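Local coordinates for pirin-like protein YhaK (PDB 2VEC) that is a cytoplasmic, monomeric bicupin of the pirin family with a redox-sensitive reactive cysteine and lacks quercetin 2,3-dioxygenase activity, at residues 40-51 with 62-70. Sequence-based numbering, arbitrary orientation.
Sequences WLQARYTFSFGH and SLRVLNQEV
Y45 and Q68 face each other as a hydrogen-bonded pair where strand 45-48, at the edge of a sheet of the bicupin fold, runs antiparallel to strand 63-70. Q68 CB sits over one face of the Y45 ring, 4.0 Å from the ring centroid. The tyrosine is brought there by a chi1 of 52°, which places CG between its own backbone N and carbonyl carbon. Beyond the ring, water 1 accepts from Y45 OH and donates to Q68 OE1, so both ends of the glutamine amide are held. In the turn before the strand, Q68 NE2 donates hydrogen bonds to W40 O (2.7 Å, in the amide plane) and to A43 O (2.9 Å, from above that carbonyl's plane). Two bonds on one nitrogen thus fix the amide's rotation and tie the turn to the neighbouring strand. L66 CD2 continues the Y45 side of the sheet, touching F47 CD2 at 3.9 Å, and Y205 and Q207 of strand 203-208 in the second cupin pack against F47. On the T46 side of the strand pair, water 2 bridges T46 OG1 and E69 OE2; R44 NH2 makes a long salt bridge, 3.9 Å, to E69 OE1. Past V65, F49 N bonds to R64 O. A classic beta bulge sets R64 and V65 together opposite W141. The R64 side chain folds back on itself through its middle torsions, with H51 CB over one guanidinium face; D143 OD1 forms a salt bridge with R64 NH1, and D143 OD2 a hydrogen bond with H51 ND1. In the guanidinium plane, R64 NE donates to F49 O at 2.7 Å, with an N-H...O angle of 172°.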
loop_
_atom_site.group_PDB
_atom_site.type_symbol
_atom_site.label_atom_id
_atom_site.label_comp_id
_atom_site.label_asym_id
_atom_site.label_seq_id
_atom_site.Cartn_x
_atom_site.Cartn_y
_atom_site.Cartn_z
ATOM N N TRP A 40 -5.960 15.035 4.802
ATOM C CA TRP A 40 -5.504 13.785 4.161
ATOM C C TRP A 40 -6.358 12.573 4.543
ATOM O O TRP A 40 -6.511 11.627 3.744
ATOM C CB TRP A 40 -4.028 13.503 4.469
ATOM C CG TRP A 40 -3.692 13.189 5.919
ATOM C CD1 TRP A 40 -3.657 14.069 6.958
ATOM C CD2 TRP A 40 -3.278 11.919 6.452
ATOM N NE1 TRP A 40 -3.286 13.421 8.117
ATOM C CE2 TRP A 40 -3.048 12.102 7.833
ATOM C CE3 TRP A 40 -3.120 10.637 5.902
ATOM C CZ2 TRP A 40 -2.649 11.056 8.676
ATOM C CZ3 TRP A 40 -2.715 9.590 6.744
ATOM C CH2 TRP A 40 -2.474 9.822 8.118
ATOM N N LEU A 41 -6.865 12.563 5.781
ATOM C CA LEU A 41 -7.643 11.412 6.258
ATOM C C LEU A 41 -9.050 11.407 5.663
ATOM O O LEU A 41 -9.762 10.406 5.767
ATOM C CB LEU A 41 -7.715 11.359 7.804
ATOM C CG LEU A 41 -6.483 10.880 8.580
ATOM C CD1 LEU A 41 -6.733 10.957 10.126
ATOM C CD2 LEU A 41 -6.022 9.492 8.156
ATOM N N GLN A 42 -9.464 12.525 5.069
ATOM C CA GLN A 42 -10.745 12.585 4.374
ATOM C C GLN A 42 -10.620 12.335 2.879
ATOM O O GLN A 42 -11.621 12.294 2.175
ATOM C CB GLN A 42 -11.458 13.917 4.635
ATOM C CG GLN A 42 -12.020 13.980 6.032
ATOM C CD GLN A 42 -10.934 14.166 7.079
ATOM O OE1 GLN A 42 -10.001 14.956 6.884
ATOM N NE2 GLN A 42 -11.048 13.441 8.202
ATOM N N ALA A 43 -9.399 12.160 2.376
ATOM C CA ALA A 43 -9.245 12.040 0.928
ATOM C C ALA A 43 -9.755 10.664 0.457
ATOM O O ALA A 43 -9.626 9.663 1.183
ATOM C CB ALA A 43 -7.811 12.258 0.522
ATOM N N ARG A 44 -10.381 10.634 -0.722
ATOM C CA ARG A 44 -10.878 9.381 -1.306
ATOM C C ARG A 44 -10.470 9.367 -2.784
ATOM O O ARG A 44 -10.799 10.316 -3.502
ATOM C CB ARG A 44 -12.415 9.335 -1.224
ATOM C CG ARG A 44 -13.005 9.223 0.163
ATOM C CD ARG A 44 -14.550 9.460 0.121
ATOM N NE ARG A 44 -15.149 8.431 -0.742
ATOM C CZ ARG A 44 -15.893 8.659 -1.825
ATOM N NH1 ARG A 44 -16.197 9.899 -2.206
ATOM N NH2 ARG A 44 -16.350 7.622 -2.525
ATOM N N TYR A 45 -9.773 8.316 -3.238
ATOM C CA TYR A 45 -9.330 8.222 -4.616
ATOM C C TYR A 45 -8.999 6.784 -4.959
ATOM O O TYR A 45 -8.690 6.013 -4.053
ATOM C CB TYR A 45 -8.094 9.099 -4.867
ATOM C CG TYR A 45 -6.920 8.905 -3.908
ATOM C CD1 TYR A 45 -6.804 9.664 -2.747
ATOM C CD2 TYR A 45 -5.899 8.002 -4.205
ATOM C CE1 TYR A 45 -5.690 9.488 -1.891
ATOM C CE2 TYR A 45 -4.752 7.834 -3.367
ATOM C CZ TYR A 45 -4.686 8.564 -2.194
ATOM O OH TYR A 45 -3.593 8.410 -1.364
ATOM N N THR A 46 -9.090 6.433 -6.248
ATOM C CA THR A 46 -8.710 5.095 -6.740
ATOM C C THR A 46 -7.852 5.152 -8.022
ATOM O O THR A 46 -8.315 5.723 -9.028
ATOM C CB THR A 46 -9.977 4.258 -7.088
ATOM O OG1 THR A 46 -10.881 4.272 -5.969
ATOM C CG2 THR A 46 -9.589 2.821 -7.418
ATOM N N PHE A 47 -6.623 4.598 -7.965
ATOM C CA PHE A 47 -5.771 4.447 -9.141
ATOM C C PHE A 47 -6.022 3.009 -9.620
ATOM O O PHE A 47 -5.983 2.109 -8.793
ATOM C CB PHE A 47 -4.259 4.485 -8.830
ATOM C CG PHE A 47 -3.711 5.818 -8.363
ATOM C CD1 PHE A 47 -3.142 6.701 -9.280
ATOM C CD2 PHE A 47 -3.608 6.111 -7.036
ATOM C CE1 PHE A 47 -2.577 7.910 -8.856
ATOM C CE2 PHE A 47 -3.056 7.326 -6.587
ATOM C CZ PHE A 47 -2.559 8.226 -7.485
ATOM N N SER A 48 -6.249 2.817 -10.911
ATOM C CA SER A 48 -6.342 1.474 -11.510
ATOM C C SER A 48 -5.284 1.373 -12.583
ATOM O O SER A 48 -5.292 2.195 -13.514
ATOM C CB SER A 48 -7.731 1.254 -12.105
ATOM O OG SER A 48 -8.734 1.411 -11.085
ATOM N N PHE A 49 -4.367 0.408 -12.443
ATOM C CA PHE A 49 -3.253 0.237 -13.381
ATOM C C PHE A 49 -3.262 -1.108 -14.081
ATOM O O PHE A 49 -3.766 -2.110 -13.554
ATOM C CB PHE A 49 -1.875 0.381 -12.685
ATOM C CG PHE A 49 -1.695 1.674 -11.939
ATOM C CD1 PHE A 49 -1.788 2.894 -12.602
ATOM C CD2 PHE A 49 -1.431 1.665 -10.566
ATOM C CE1 PHE A 49 -1.640 4.116 -11.938
ATOM C CE2 PHE A 49 -1.229 2.874 -9.896
ATOM C CZ PHE A 49 -1.348 4.097 -10.575
ATOM N N GLY A 50 -2.653 -1.098 -15.260
ATOM C CA GLY A 50 -2.513 -2.266 -16.101
ATOM C C GLY A 50 -1.490 -3.286 -15.633
ATOM O O GLY A 50 -0.761 -3.041 -14.682
ATOM N N HIS A 51 -1.465 -4.416 -16.336
ATOM C CA HIS A 51 -0.567 -5.537 -16.062
ATOM C C HIS A 51 0.605 -5.507 -17.025
ATOM O O HIS A 51 0.429 -5.668 -18.258
ATOM C CB HIS A 51 -1.379 -6.852 -16.192
ATOM C CG HIS A 51 -0.578 -8.101 -15.964
ATOM N ND1 HIS A 51 -0.439 -8.678 -14.720
ATOM C CD2 HIS A 51 0.106 -8.890 -16.829
ATOM C CE1 HIS A 51 0.270 -9.799 -14.836
ATOM N NE2 HIS A 51 0.653 -9.920 -16.098
ATOM N N SER A 62 1.776 -7.321 -11.230
ATOM C CA SER A 62 1.722 -5.858 -11.248
ATOM C C SER A 62 0.856 -5.318 -10.102
ATOM O O SER A 62 0.001 -6.046 -9.568
ATOM C CB SER A 62 1.179 -5.341 -12.593
ATOM O OG SER A 62 2.118 -5.624 -13.652
ATOM N N LEU A 63 1.127 -4.083 -9.708
ATOM C CA LEU A 63 0.222 -3.265 -8.880
ATOM C C LEU A 63 -1.015 -2.916 -9.706
ATOM O O LEU A 63 -0.877 -2.226 -10.722
ATOM C CB LEU A 63 0.939 -1.999 -8.462
ATOM C CG LEU A 63 0.103 -1.002 -7.663
ATOM C CD1 LEU A 63 -0.281 -1.593 -6.286
ATOM C CD2 LEU A 63 0.824 0.345 -7.523
ATOM N N ARG A 64 -2.184 -3.433 -9.327
ATOM C CA ARG A 64 -3.414 -3.241 -10.145
ATOM C C ARG A 64 -4.351 -2.128 -9.663
ATOM O O ARG A 64 -5.053 -1.494 -10.445
ATOM C CB ARG A 64 -4.170 -4.567 -10.273
ATOM C CG ARG A 64 -3.305 -5.705 -10.876
ATOM C CD ARG A 64 -2.686 -5.291 -12.269
ATOM N NE ARG A 64 -3.685 -4.837 -13.245
ATOM C CZ ARG A 64 -4.442 -5.655 -13.976
ATOM N NH1 ARG A 64 -4.317 -6.984 -13.835
ATOM N NH2 ARG A 64 -5.284 -5.157 -14.873
ATOM N N VAL A 65 -4.363 -1.879 -8.362
ATOM C CA VAL A 65 -5.208 -0.810 -7.838
ATOM C C VAL A 65 -4.443 -0.234 -6.663
ATOM O O VAL A 65 -3.785 -0.987 -5.940
ATOM C CB VAL A 65 -6.524 -1.391 -7.304
ATOM C CG1 VAL A 65 -7.261 -0.350 -6.349
ATOM C CG2 VAL A 65 -7.417 -1.823 -8.482
ATOM N N LEU A 66 -4.504 1.085 -6.486
ATOM C CA LEU A 66 -4.151 1.682 -5.197
ATOM C C LEU A 66 -5.262 2.659 -4.865
ATOM O O LEU A 66 -5.621 3.565 -5.665
ATOM C CB LEU A 66 -2.766 2.366 -5.211
ATOM C CG LEU A 66 -2.421 2.938 -3.799
ATOM C CD1 LEU A 66 -0.984 2.822 -3.481
ATOM C CD2 LEU A 66 -2.945 4.386 -3.620
ATOM N N ASN A 67 -5.883 2.453 -3.722
ATOM C CA ASN A 67 -6.990 3.333 -3.383
ATOM C C ASN A 67 -6.950 3.810 -1.962
ATOM O O ASN A 67 -6.232 3.241 -1.133
ATOM C CB ASN A 67 -8.343 2.729 -3.787
ATOM C CG ASN A 67 -8.831 1.649 -2.869
ATOM O OD1 ASN A 67 -9.114 1.877 -1.694
ATOM N ND2 ASN A 67 -9.026 0.457 -3.436
ATOM N N GLN A 68 -7.655 4.894 -1.702
ATOM C CA GLN A 68 -7.882 5.319 -0.339
ATOM C C GLN A 68 -9.359 5.585 -0.218
ATOM O O GLN A 68 -9.944 6.261 -1.062
ATOM C CB GLN A 68 -7.088 6.567 0.030
ATOM C CG GLN A 68 -7.522 7.114 1.417
ATOM C CD GLN A 68 -6.546 8.115 1.992
ATOM O OE1 GLN A 68 -5.326 7.854 2.025
ATOM N NE2 GLN A 68 -7.065 9.262 2.461
ATOM N N GLU A 69 -9.979 5.000 0.799
ATOM C CA GLU A 69 -11.420 5.106 0.968
ATOM C C GLU A 69 -11.735 5.501 2.388
ATOM O O GLU A 69 -10.941 5.245 3.304
ATOM C CB GLU A 69 -12.099 3.785 0.605
ATOM C CG GLU A 69 -12.070 3.496 -0.928
ATOM C CD GLU A 69 -12.927 4.498 -1.717
ATOM O OE1 GLU A 69 -14.136 4.669 -1.363
ATOM O OE2 GLU A 69 -12.395 5.128 -2.668
ATOM N N VAL A 70 -12.876 6.165 2.553
ATOM C CA VAL A 70 -13.370 6.574 3.860
ATOM C C VAL A 70 -14.759 5.966 4.015
ATOM O O VAL A 70 -15.618 6.208 3.176
ATOM C CB VAL A 70 -13.423 8.129 3.972
ATOM C CG1 VAL A 70 -14.056 8.591 5.292
ATOM C CG2 VAL A 70 -12.019 8.751 3.806
HETATM O O HOH W 1 -3.720 9.745 0.913
HETATM O O HOH W 2 -12.567 6.364 -4.980
HETATM O O HOH W 3 0.941 -1.790 -12.813
#